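Local coordinates for protein serine protease inhibitor (PDB 3STO) that probably inhibits serine proteases, as a serpin-fold protein of the blood fluke Schistosoma haematobium, at residues A[234-237]-A[238-241]; A[276-279]-A[280-283]; A[384-388]-A[389-393]; A[24-27]-A[28-32]. All blocks are in the same frame, centred on the assembly; numbering follows the deposited sequence.

Contact 1 of 4, residues A[234-237]-A[238-241]; sequences GKFE and DEGF
Phe236 and Phe241 meet across the tight turn that joins strand 218-236 to strand 241-247, and their backbones and rings both take part. The N-H of Phe236 reaches Phe241 O at 2.6 Å, almost in line with the carbonyl, and Phe241 N returns a bond to Phe236 O at 3.2 Å from well above that carbonyl's plane. The two residues thus form an antiparallel hydrogen-bonded pair whose side chains leave on the same face. There the rings cross at a slant, planes at 47° and centroids 5.7 Å apart; CD1 of Phe236 lies 3.8 Å from CE1 of Phe241. In Phe241 the ring stem sits between its own N and carbonyl carbon (chi1 58°), which brings CE1 up against CB and CD1 of Phe236. Gly240 N adds weak bonds to Phe236 O and, at 3.1 Å, to Glu237 O. Glu239 reaches in from the turn: its chain bends at chi2, and OE1 comes to 3.2 Å from Phe236 CB. Its other oxygen, OE2, is bonded to the hydroxyl of Tyr282, whose ring makes an edge-to-face pair with Phe236, so the carboxylate is fixed from outside the turn. Gly240 O likewise takes a bond from Asn267 ND2. Glu237 and Asp238, at the outer end of the turn, are exposed. The positive phi of Gly240, 73°, suits a glycine. Gly240 and Phe241 together face the single residue Phe236, the pattern of a G1 beta bulge at the end of a hairpin.

Contact 2 of 4, residues A[276-279]-A[280-283]; sequences NKVL and SEYV
The ring of Tyr282 has backbone oxygens at its edge: Val278 O lies in the ring plane, 3.3 Å from CD1, and Leu279 O is also at the edge, near the plane. At the far end of the ring the Lys277 chain crosses the hydroxyl at a slant, with CE 3.1 Å from Tyr282 OH and CB approaching CE1 obliquely. That hydroxyl has its polar partner, Glu239, in the neighbouring hairpin turn, so the far end of the tyrosine is held from outside. All this happens at the start of the short helix 279-283, whose first turn is closed by Leu279 O. Val283 N reaches that oxygen at 2.8 Å, nearly straight at 165°, whereas Tyr282 N gives it only a weak bond. One residue earlier, Val278 O takes a weak bond from Glu281 N. Glu281 runs extended beyond CG and crosses the valine, placing OE2 3.8 Å from Val278 CB. A water receives the N-H of Val278 at 3.0 Å and makes a weak bond to Glu281 OE1, tying the carboxylate loosely back to the loop. Leu279, which is buried, holds CG anti to the backbone N (chi1 -175°), and its CD1 rests 3.9 Å from CG2 of Val283. Leu279 and Val283 both pack on Tyr386 of strand 381-387, and Leu279 also touches Phe384 there.

Contact 3 of 4, residues A[384-388]-A[389-393]; sequences FIYDQ and QLTMP
The beta hairpin of strands 381-387 and 392-399 turns here, and Asp387 is bonded to the other arm through its backbone and to the loop through its carboxylate. Its N-H reaches Met392 O at 2.8 Å; the return bond, Met392 N to Asp387 O, is longer at 3.3 Å but lies in the carbonyl plane on a lone pair. The carboxylate oxygen OD1 collects two backbone N-H groups. Gln389 N meets it at 2.9 Å nearly along the C-O axis, and Leu390 N at 3.1 Å from above the carboxylate plane. With CG anti to the backbone N (chi1 -173°), the carboxylate swings over the loop toward these donors. OD1 also forms a salt bridge with Arg252 NE, which would favour the charged form, while OD2 lies against Leu390, 3.4 Å from CD1. On the other face Tyr386 runs alongside Thr391, its hydroxyl 3.4 Å from Thr391 CA and as far from CB. Ser280 of helix 279-283 packs against this hydroxyl. Further along, Phe384 and Pro393 point the same way, with Phe384 CD1 3.6 Å from Pro393 CB. Tyr386 and Pro393 form a non-hydrogen-bonded pair; nearby, Pro393 CA makes a bent CA-H...O contact with Ile385 O. Met392, present as selenomethionine, lies on the Asp387 face and packs on helix 18-30. Thr391, with both backbone angles positive, and Met392 stand together opposite Asp387, the pattern of a G1 beta bulge at the end of the hairpin.

Contact 4 of 4, residues A[24-27]-A[28-32]; sequences HAYL and STVTA
Leu27, Ser28 and Val30 carry most of this contact, which lies toward the C-terminal part of helix 18-30. Ser28 doubles its hold on His24 O: the backbone N comes in at 3.0 Å, nearly straight on to the carbonyl, and OG folds back to give a second bond at 2.8 Å. A chi1 of 34° swings OG toward that carbonyl. The His24 ring lies near Ser28 OG at a slant, and its NE2 is bonded to Asn276 OD1. Leu27 acts chiefly through its carbonyl. Thr31 N and Thr31 OG1 both donate to Leu27 O at 3.2 Å, coming from opposite faces of its plane, so one oxygen is gripped twice. The Leu27 side chain brings CD2 to 4.5 Å from Val30 CG1 and touches Thr41 of strand 39-41. Val30 gives its N-H to Tyr26 O at 3.1 Å and lays its methyl CG1 over one face of the Tyr26 ring, 4.1 Å from the centroid in a CH-pi contact offset toward the rim. The Tyr26 hydroxyl is hydrogen-bonded to Thr41 OG1, while Thr309 of helix 307-312 packs against both Tyr26 and Val30. The carbonyls of His24 and Leu27 thus each accept a hydroxyl besides the usual amide, and the hydroxyls of Ser28 and Thr31 each find an acceptor within their own stretch of chain, one turn back.

Contacts 1 and 2 lie toward the surface, whereas contacts 3 and 4 are partly buried. Contacts 1 and 3 are both hairpin ends with a G1 bulge, but the first is closed by a glycine and a pair of phenylalanines, the second by an aspartate receiving loop amides. The short helix of contact 2 stands between them: Glu239 OE2 and Tyr282 OH, 2.9 Å apart, join it to contact 1, and Ser280, Val283 and Leu279 pack on Tyr386 and Phe384 of contact 3. Contact 4 lies within helix 18-30, toward its C-terminal part, tied to contact 2 by a probable hydrogen bond between His24 NE2 and Asn276 OD1; it does not touch contact 1 or 3.

Contact 1 of 4, residues A[234-237]-A[238-241]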
loop_
_atom_site.group_PDB
_atom_site.type_symbol
_atom_site.label_atom_id
_atom_site.label_comp_id
_atom_site.label_asym_id
_atom_site.label_seq_id
_atom_site.Cartn_x
_atom_site.Cartn_y
_atom_site.Cartn_z
ATOM N N GLY A 234 3.339 -13.179 -19.808
ATOM C CA GLY A 234 4.163 -12.552 -20.817
ATOM C C GLY A 234 5.617 -12.673 -20.424
ATOM O O GLY A 234 5.940 -12.616 -19.226
ATOM N N LYS A 235 6.489 -12.808 -21.429
ATOM C CA LYS A 235 7.935 -12.833 -21.235
ATOM C C LYS A 235 8.593 -11.602 -21.823
ATOM O O LYS A 235 8.384 -11.281 -22.985
ATOM C CB LYS A 235 8.523 -14.068 -21.889
ATOM C CG LYS A 235 10.019 -14.193 -21.749
ATOM C CD LYS A 235 10.416 -15.694 -21.628
ATOM C CE LYS A 235 11.238 -16.173 -22.822
ATOM N NZ LYS A 235 11.301 -17.674 -22.941
ATOM N N PHE A 236 9.398 -10.910 -21.021
ATOM C CA PHE A 236 9.987 -9.663 -21.460
ATOM C C PHE A 236 11.499 -9.796 -21.416
ATOM O O PHE A 236 12.157 -9.388 -20.467
ATOM C CB PHE A 236 9.446 -8.507 -20.616
ATOM C CG PHE A 236 7.933 -8.398 -20.663
ATOM C CD1 PHE A 236 7.137 -9.159 -19.810
ATOM C CD2 PHE A 236 7.311 -7.568 -21.588
ATOM C CE1 PHE A 236 5.770 -9.087 -19.866
ATOM C CE2 PHE A 236 5.930 -7.466 -21.634
ATOM C CZ PHE A 236 5.157 -8.237 -20.769
ATOM N N GLU A 237 12.026 -10.382 -22.483
ATOM C CA GLU A 237 13.417 -10.801 -22.567
ATOM C C GLU A 237 14.382 -9.648 -22.381
ATOM O O GLU A 237 15.401 -9.776 -21.705
ATOM C CB GLU A 237 13.667 -11.449 -23.919
ATOM C CG GLU A 237 13.323 -12.919 -23.986
ATOM C CD GLU A 237 14.487 -13.791 -23.530
ATOM O OE1 GLU A 237 15.508 -13.226 -23.067
ATOM O OE2 GLU A 237 14.389 -15.037 -23.639
ATOM N N ASP A 238 14.049 -8.525 -22.998
ATOM C CA ASP A 238 14.876 -7.331 -22.941
ATOM C C ASP A 238 14.931 -6.699 -21.548
ATOM O O ASP A 238 15.961 -6.201 -21.145
ATOM C CB ASP A 238 14.386 -6.318 -23.973
ATOM C CG ASP A 238 14.864 -6.642 -25.384
ATOM O OD1 ASP A 238 14.877 -5.711 -26.220
ATOM O OD2 ASP A 238 15.235 -7.817 -25.659
ATOM N N GLU A 239 13.844 -6.737 -20.795
ATOM C CA GLU A 239 13.892 -6.254 -19.423
ATOM C C GLU A 239 14.327 -7.353 -18.458
ATOM O O GLU A 239 14.487 -7.125 -17.273
ATOM C CB GLU A 239 12.529 -5.697 -19.003
ATOM C CG GLU A 239 12.047 -4.553 -19.876
ATOM C CD GLU A 239 11.177 -4.982 -21.040
ATOM O OE1 GLU A 239 11.343 -6.109 -21.568
ATOM O OE2 GLU A 239 10.325 -4.177 -21.438
ATOM N N GLY A 240 14.493 -8.558 -18.965
ATOM C CA GLY A 240 14.930 -9.664 -18.136
ATOM C C GLY A 240 13.941 -10.256 -17.151
ATOM O O GLY A 240 14.363 -10.831 -16.135
ATOM N N PHE A 241 12.636 -10.163 -17.444
ATOM C CA PHE A 241 11.628 -10.826 -16.585
ATOM C C PHE A 241 10.399 -11.400 -17.324
ATOM O O PHE A 241 10.205 -11.201 -18.523
ATOM C CB PHE A 241 11.204 -9.873 -15.461
ATOM C CG PHE A 241 10.640 -8.553 -15.957
ATOM C CD1 PHE A 241 9.389 -8.494 -16.591
ATOM C CD2 PHE A 241 11.326 -7.379 -15.767
ATOM C CE1 PHE A 241 8.853 -7.293 -17.036
ATOM C CE2 PHE A 241 10.804 -6.169 -16.211
ATOM C CZ PHE A 241 9.567 -6.124 -16.863
#

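Contact 2 of 4, residues A[276-279]-A[280-283]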
loop_
_atom_site.group_PDB
_atom_site.type_symbol
_atom_site.label_atom_id
_atom_site.label_comp_id
_atom_site.label_asym_id
_atom_site.label_seq_id
_atom_site.Cartn_x
_atom_site.Cartn_y
_atom_site.Cartn_z
ATOM N N ASN A 276 9.429 3.564 -12.463
ATOM C CA ASN A 276 10.058 4.082 -13.675
ATOM C C ASN A 276 9.511 3.409 -14.914
ATOM O O ASN A 276 9.499 3.988 -15.997
ATOM C CB ASN A 276 11.587 3.929 -13.629
ATOM C CG ASN A 276 12.232 4.832 -12.587
ATOM O OD1 ASN A 276 11.584 5.733 -12.040
ATOM N ND2 ASN A 276 13.496 4.584 -12.292
ATOM N N LYS A 277 9.089 2.161 -14.758
ATOM C CA LYS A 277 8.389 1.449 -15.810
ATOM C C LYS A 277 6.938 1.361 -15.380
ATOM O O LYS A 277 6.652 1.191 -14.193
ATOM C CB LYS A 277 8.962 0.067 -15.980
ATOM C CG LYS A 277 10.134 -0.070 -16.946
ATOM C CD LYS A 277 10.764 -1.486 -16.734
ATOM C CE LYS A 277 11.547 -1.980 -17.933
ATOM N NZ LYS A 277 12.891 -1.378 -18.044
ATOM N N VAL A 278 6.024 1.503 -16.334
ATOM C CA VAL A 278 4.592 1.630 -16.020
ATOM C C VAL A 278 3.905 0.271 -16.072
ATOM O O VAL A 278 3.788 -0.322 -17.143
ATOM C CB VAL A 278 3.895 2.624 -16.986
ATOM C CG1 VAL A 278 2.427 2.751 -16.673
ATOM C CG2 VAL A 278 4.561 3.964 -16.886
ATOM N N LEU A 279 3.471 -0.211 -14.910
ATOM C CA LEU A 279 2.958 -1.564 -14.769
ATOM C C LEU A 279 1.820 -1.871 -15.740
ATOM O O LEU A 279 1.803 -2.931 -16.380
ATOM C CB LEU A 279 2.512 -1.840 -13.315
ATOM C CG LEU A 279 2.050 -3.289 -12.958
ATOM C CD1 LEU A 279 3.060 -4.405 -13.327
ATOM C CD2 LEU A 279 1.686 -3.401 -11.475
ATOM N N SER A 280 0.872 -0.945 -15.841
ATOM C CA SER A 280 -0.301 -1.126 -16.699
ATOM C C SER A 280 0.063 -1.403 -18.149
ATOM O O SER A 280 -0.639 -2.156 -18.808
ATOM C CB SER A 280 -1.275 0.058 -16.595
ATOM O OG SER A 280 -0.678 1.261 -17.027
ATOM N N GLU A 281 1.155 -0.808 -18.630
ATOM C CA GLU A 281 1.659 -1.067 -19.981
ATOM C C GLU A 281 2.115 -2.499 -20.163
ATOM O O GLU A 281 2.036 -3.018 -21.273
ATOM C CB GLU A 281 2.826 -0.128 -20.337
ATOM C CG GLU A 281 2.416 1.349 -20.422
ATOM C CD GLU A 281 3.550 2.268 -20.849
ATOM O OE1 GLU A 281 4.560 1.744 -21.372
ATOM O OE2 GLU A 281 3.434 3.512 -20.664
ATOM N N TYR A 282 2.614 -3.119 -19.078
ATOM C CA TYR A 282 3.011 -4.525 -19.097
ATOM C C TYR A 282 1.799 -5.399 -18.948
ATOM O O TYR A 282 1.649 -6.375 -19.667
ATOM C CB TYR A 282 4.066 -4.844 -18.024
ATOM C CG TYR A 282 5.369 -4.227 -18.396
ATOM C CD1 TYR A 282 5.583 -2.869 -18.215
ATOM C CD2 TYR A 282 6.339 -4.957 -19.021
ATOM C CE1 TYR A 282 6.779 -2.256 -18.602
ATOM C CE2 TYR A 282 7.536 -4.370 -19.422
ATOM C CZ TYR A 282 7.756 -3.013 -19.210
ATOM O OH TYR A 282 8.947 -2.418 -19.600
ATOM N N VAL A 283 0.925 -5.053 -18.013
ATOM C CA VAL A 283 -0.263 -5.862 -17.795
ATOM C C VAL A 283 -1.150 -5.931 -19.049
ATOM O O VAL A 283 -1.715 -6.994 -19.354
ATOM C CB VAL A 283 -1.018 -5.406 -16.517
ATOM C CG1 VAL A 283 -2.321 -6.187 -16.312
ATOM C CG2 VAL A 283 -0.123 -5.589 -15.298
HETATM O O HOH W 1 7.083 1.951 -19.054
#

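Contact 3 of 4, residues A[384-388]-A[389-393]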
loop_
_atom_site.group_PDB
_atom_site.type_symbol
_atom_site.label_atom_id
_atom_site.label_comp_id
_atom_site.label_asym_id
_atom_site.label_seq_id
_atom_site.Cartn_x
_atom_site.Cartn_y
_atom_site.Cartn_z
ATOM N N PHE A 384 2.474 -7.448 -7.091
ATOM C CA PHE A 384 1.548 -6.346 -6.913
ATOM C C PHE A 384 0.145 -6.864 -6.728
ATOM O O PHE A 384 -0.204 -7.911 -7.264
ATOM C CB PHE A 384 1.534 -5.502 -8.163
ATOM C CG PHE A 384 2.880 -4.943 -8.555
ATOM C CD1 PHE A 384 3.314 -3.702 -8.039
ATOM C CD2 PHE A 384 3.663 -5.596 -9.479
ATOM C CE1 PHE A 384 4.506 -3.139 -8.420
ATOM C CE2 PHE A 384 4.891 -5.057 -9.877
ATOM C CZ PHE A 384 5.309 -3.817 -9.353
ATOM N N ILE A 385 -0.664 -6.156 -5.944
ATOM C CA ILE A 385 -2.095 -6.279 -6.139
ATOM C C ILE A 385 -2.432 -5.172 -7.123
ATOM O O ILE A 385 -2.205 -4.009 -6.841
ATOM C CB ILE A 385 -2.851 -6.114 -4.870
ATOM C CG1 ILE A 385 -2.475 -7.235 -3.911
ATOM C CG2 ILE A 385 -4.364 -6.023 -5.165
ATOM C CD1 ILE A 385 -2.993 -7.025 -2.503
ATOM N N TYR A 386 -2.881 -5.537 -8.315
ATOM C CA TYR A 386 -3.062 -4.567 -9.382
ATOM C C TYR A 386 -4.555 -4.282 -9.527
ATOM O O TYR A 386 -5.368 -5.208 -9.497
ATOM C CB TYR A 386 -2.482 -5.132 -10.691
ATOM C CG TYR A 386 -2.681 -4.283 -11.929
ATOM C CD1 TYR A 386 -1.988 -3.095 -12.104
ATOM C CD2 TYR A 386 -3.566 -4.675 -12.931
ATOM C CE1 TYR A 386 -2.157 -2.318 -13.235
ATOM C CE2 TYR A 386 -3.750 -3.901 -14.071
ATOM C CZ TYR A 386 -3.042 -2.709 -14.215
ATOM O OH TYR A 386 -3.200 -1.926 -15.347
ATOM N N ASP A 387 -4.899 -2.998 -9.675
ATOM C CA ASP A 387 -6.291 -2.558 -9.835
ATOM C C ASP A 387 -6.626 -2.296 -11.306
ATOM O O ASP A 387 -6.046 -1.409 -11.931
ATOM C CB ASP A 387 -6.537 -1.317 -8.995
ATOM C CG ASP A 387 -8.003 -0.894 -8.980
ATOM O OD1 ASP A 387 -8.720 -1.037 -10.006
ATOM O OD2 ASP A 387 -8.429 -0.394 -7.927
ATOM N N GLN A 388 -7.565 -3.066 -11.864
ATOM C CA GLN A 388 -7.755 -3.078 -13.321
ATOM C C GLN A 388 -8.585 -1.916 -13.784
ATOM O O GLN A 388 -8.606 -1.577 -14.963
ATOM C CB GLN A 388 -8.352 -4.399 -13.823
ATOM C CG GLN A 388 -7.537 -5.592 -13.404
ATOM C CD GLN A 388 -7.236 -6.527 -14.546
ATOM O OE1 GLN A 388 -6.643 -6.141 -15.575
ATOM N NE2 GLN A 388 -7.649 -7.768 -14.386
ATOM N N GLN A 389 -9.254 -1.284 -12.840
ATOM C CA GLN A 389 -10.016 -0.099 -13.162
ATOM C C GLN A 389 -9.134 1.156 -13.064
ATOM O O GLN A 389 -9.019 1.930 -14.019
ATOM C CB GLN A 389 -11.233 -0.034 -12.256
ATOM C CG GLN A 389 -12.166 1.088 -12.578
ATOM C CD GLN A 389 -13.327 1.056 -11.669
ATOM O OE1 GLN A 389 -13.975 -0.003 -11.520
ATOM N NE2 GLN A 389 -13.584 2.187 -10.986
ATOM N N LEU A 390 -8.464 1.326 -11.928
ATOM C CA LEU A 390 -7.517 2.418 -11.777
ATOM C C LEU A 390 -6.263 2.233 -12.627
ATOM O O LEU A 390 -5.475 3.153 -12.757
ATOM C CB LEU A 390 -7.129 2.569 -10.320
ATOM C CG LEU A 390 -8.286 2.775 -9.341
ATOM C CD1 LEU A 390 -7.733 2.936 -7.936
ATOM C CD2 LEU A 390 -9.134 3.976 -9.716
ATOM N N THR A 391 -6.094 1.044 -13.213
ATOM C CA THR A 391 -4.854 0.646 -13.898
ATOM C C THR A 391 -3.566 1.016 -13.144
ATOM O O THR A 391 -2.633 1.596 -13.710
ATOM C CB THR A 391 -4.785 1.123 -15.371
ATOM O OG1 THR A 391 -4.899 2.547 -15.413
ATOM C CG2 THR A 391 -5.910 0.515 -16.172
HETATM N N MSE A 392 -3.514 0.653 -11.875
HETATM C CA MSE A 392 -2.323 0.907 -11.103
HETATM C C MSE A 392 -2.242 -0.091 -9.966
HETATM O O MSE A 392 -3.219 -0.727 -9.610
HETATM C CB MSE A 392 -2.351 2.320 -10.540
HETATM C CG MSE A 392 -3.318 2.462 -9.380
HETATM SE SE MSE A 392 -3.632 4.344 -8.809
HETATM C CE MSE A 392 -1.752 4.909 -8.596
ATOM N N PRO A 393 -1.051 -0.252 -9.398
ATOM C CA PRO A 393 -0.997 -1.136 -8.236
ATOM C C PRO A 393 -1.464 -0.415 -6.985
ATOM O O PRO A 393 -1.141 0.748 -6.733
ATOM C CB PRO A 393 0.494 -1.475 -8.132
ATOM C CG PRO A 393 1.184 -0.240 -8.691
ATOM C CD PRO A 393 0.281 0.227 -9.822
#

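Contact 4 of 4, residues A[24-27]-A[28-32]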
loop_
_atom_site.group_PDB
_atom_site.type_symbol
_atom_site.label_atom_id
_atom_site.label_comp_id
_atom_site.label_asym_id
_atom_site.label_seq_id
_atom_site.Cartn_x
_atom_site.Cartn_y
_atom_site.Cartn_z
ATOM N N HIS A 24 4.131 7.667 -8.320
ATOM C CA HIS A 24 5.464 7.525 -8.892
ATOM C C HIS A 24 6.556 8.187 -8.047
ATOM O O HIS A 24 7.591 7.585 -7.797
ATOM C CB HIS A 24 5.503 8.056 -10.341
ATOM C CG HIS A 24 6.796 7.776 -11.047
ATOM N ND1 HIS A 24 7.183 8.441 -12.191
ATOM C CD2 HIS A 24 7.791 6.892 -10.761
ATOM C CE1 HIS A 24 8.359 7.973 -12.590
ATOM N NE2 HIS A 24 8.750 7.041 -11.737
ATOM N N ALA A 25 6.302 9.411 -7.584
ATOM C CA ALA A 25 7.271 10.151 -6.795
ATOM C C ALA A 25 7.509 9.419 -5.505
ATOM O O ALA A 25 8.649 9.284 -5.023
ATOM C CB ALA A 25 6.763 11.581 -6.502
ATOM N N TYR A 26 6.419 8.950 -4.926
ATOM C CA TYR A 26 6.536 8.234 -3.681
ATOM C C TYR A 26 7.337 6.908 -3.853
ATOM O O TYR A 26 8.147 6.542 -3.006
ATOM C CB TYR A 26 5.159 7.994 -3.096
ATOM C CG TYR A 26 5.158 6.963 -2.020
ATOM C CD1 TYR A 26 5.639 7.275 -0.748
ATOM C CD2 TYR A 26 4.707 5.654 -2.270
ATOM C CE1 TYR A 26 5.658 6.325 0.273
ATOM C CE2 TYR A 26 4.706 4.690 -1.262
ATOM C CZ TYR A 26 5.189 5.041 0.015
ATOM O OH TYR A 26 5.202 4.137 1.048
ATOM N N LEU A 27 7.117 6.201 -4.953
ATOM C CA LEU A 27 7.745 4.885 -5.120
ATOM C C LEU A 27 9.223 4.985 -5.505
ATOM O O LEU A 27 10.014 4.243 -4.973
ATOM C CB LEU A 27 6.950 3.999 -6.090
ATOM C CG LEU A 27 5.621 3.407 -5.609
ATOM C CD1 LEU A 27 4.879 2.778 -6.759
ATOM C CD2 LEU A 27 5.812 2.395 -4.505
ATOM N N SER A 28 9.603 5.936 -6.363
ATOM C CA SER A 28 11.025 6.110 -6.684
ATOM C C SER A 28 11.878 6.510 -5.515
ATOM O O SER A 28 13.078 6.349 -5.565
ATOM C CB SER A 28 11.285 7.108 -7.802
ATOM O OG SER A 28 10.346 8.141 -7.769
ATOM N N THR A 29 11.280 7.004 -4.450
ATOM C CA THR A 29 12.090 7.448 -3.339
ATOM C C THR A 29 12.141 6.380 -2.282
ATOM O O THR A 29 13.204 6.002 -1.815
ATOM C CB THR A 29 11.573 8.769 -2.719
ATOM O OG1 THR A 29 11.683 9.818 -3.695
ATOM C CG2 THR A 29 12.407 9.121 -1.469
ATOM N N VAL A 30 10.979 5.887 -1.917
ATOM C CA VAL A 30 10.866 4.986 -0.795
ATOM C C VAL A 30 11.533 3.635 -1.088
ATOM O O VAL A 30 11.977 2.967 -0.173
ATOM C CB VAL A 30 9.400 4.776 -0.410
ATOM C CG1 VAL A 30 8.681 3.868 -1.422
ATOM C CG2 VAL A 30 9.310 4.210 0.999
ATOM N N THR A 31 11.636 3.225 -2.349
ATOM C CA THR A 31 12.170 1.876 -2.578
ATOM C C THR A 31 13.685 1.868 -2.598
ATOM O O THR A 31 14.291 0.811 -2.422
ATOM C CB THR A 31 11.613 1.161 -3.848
ATOM O OG1 THR A 31 12.083 1.814 -5.029
ATOM C CG2 THR A 31 10.081 1.108 -3.847
ATOM N N ALA A 32 14.279 3.051 -2.776
ATOM C CA ALA A 32 15.739 3.211 -2.923
ATOM C C ALA A 32 16.589 2.487 -1.842
ATOM O O ALA A 32 17.594 1.862 -2.162
ATOM C CB ALA A 32 16.115 4.707 -3.008
#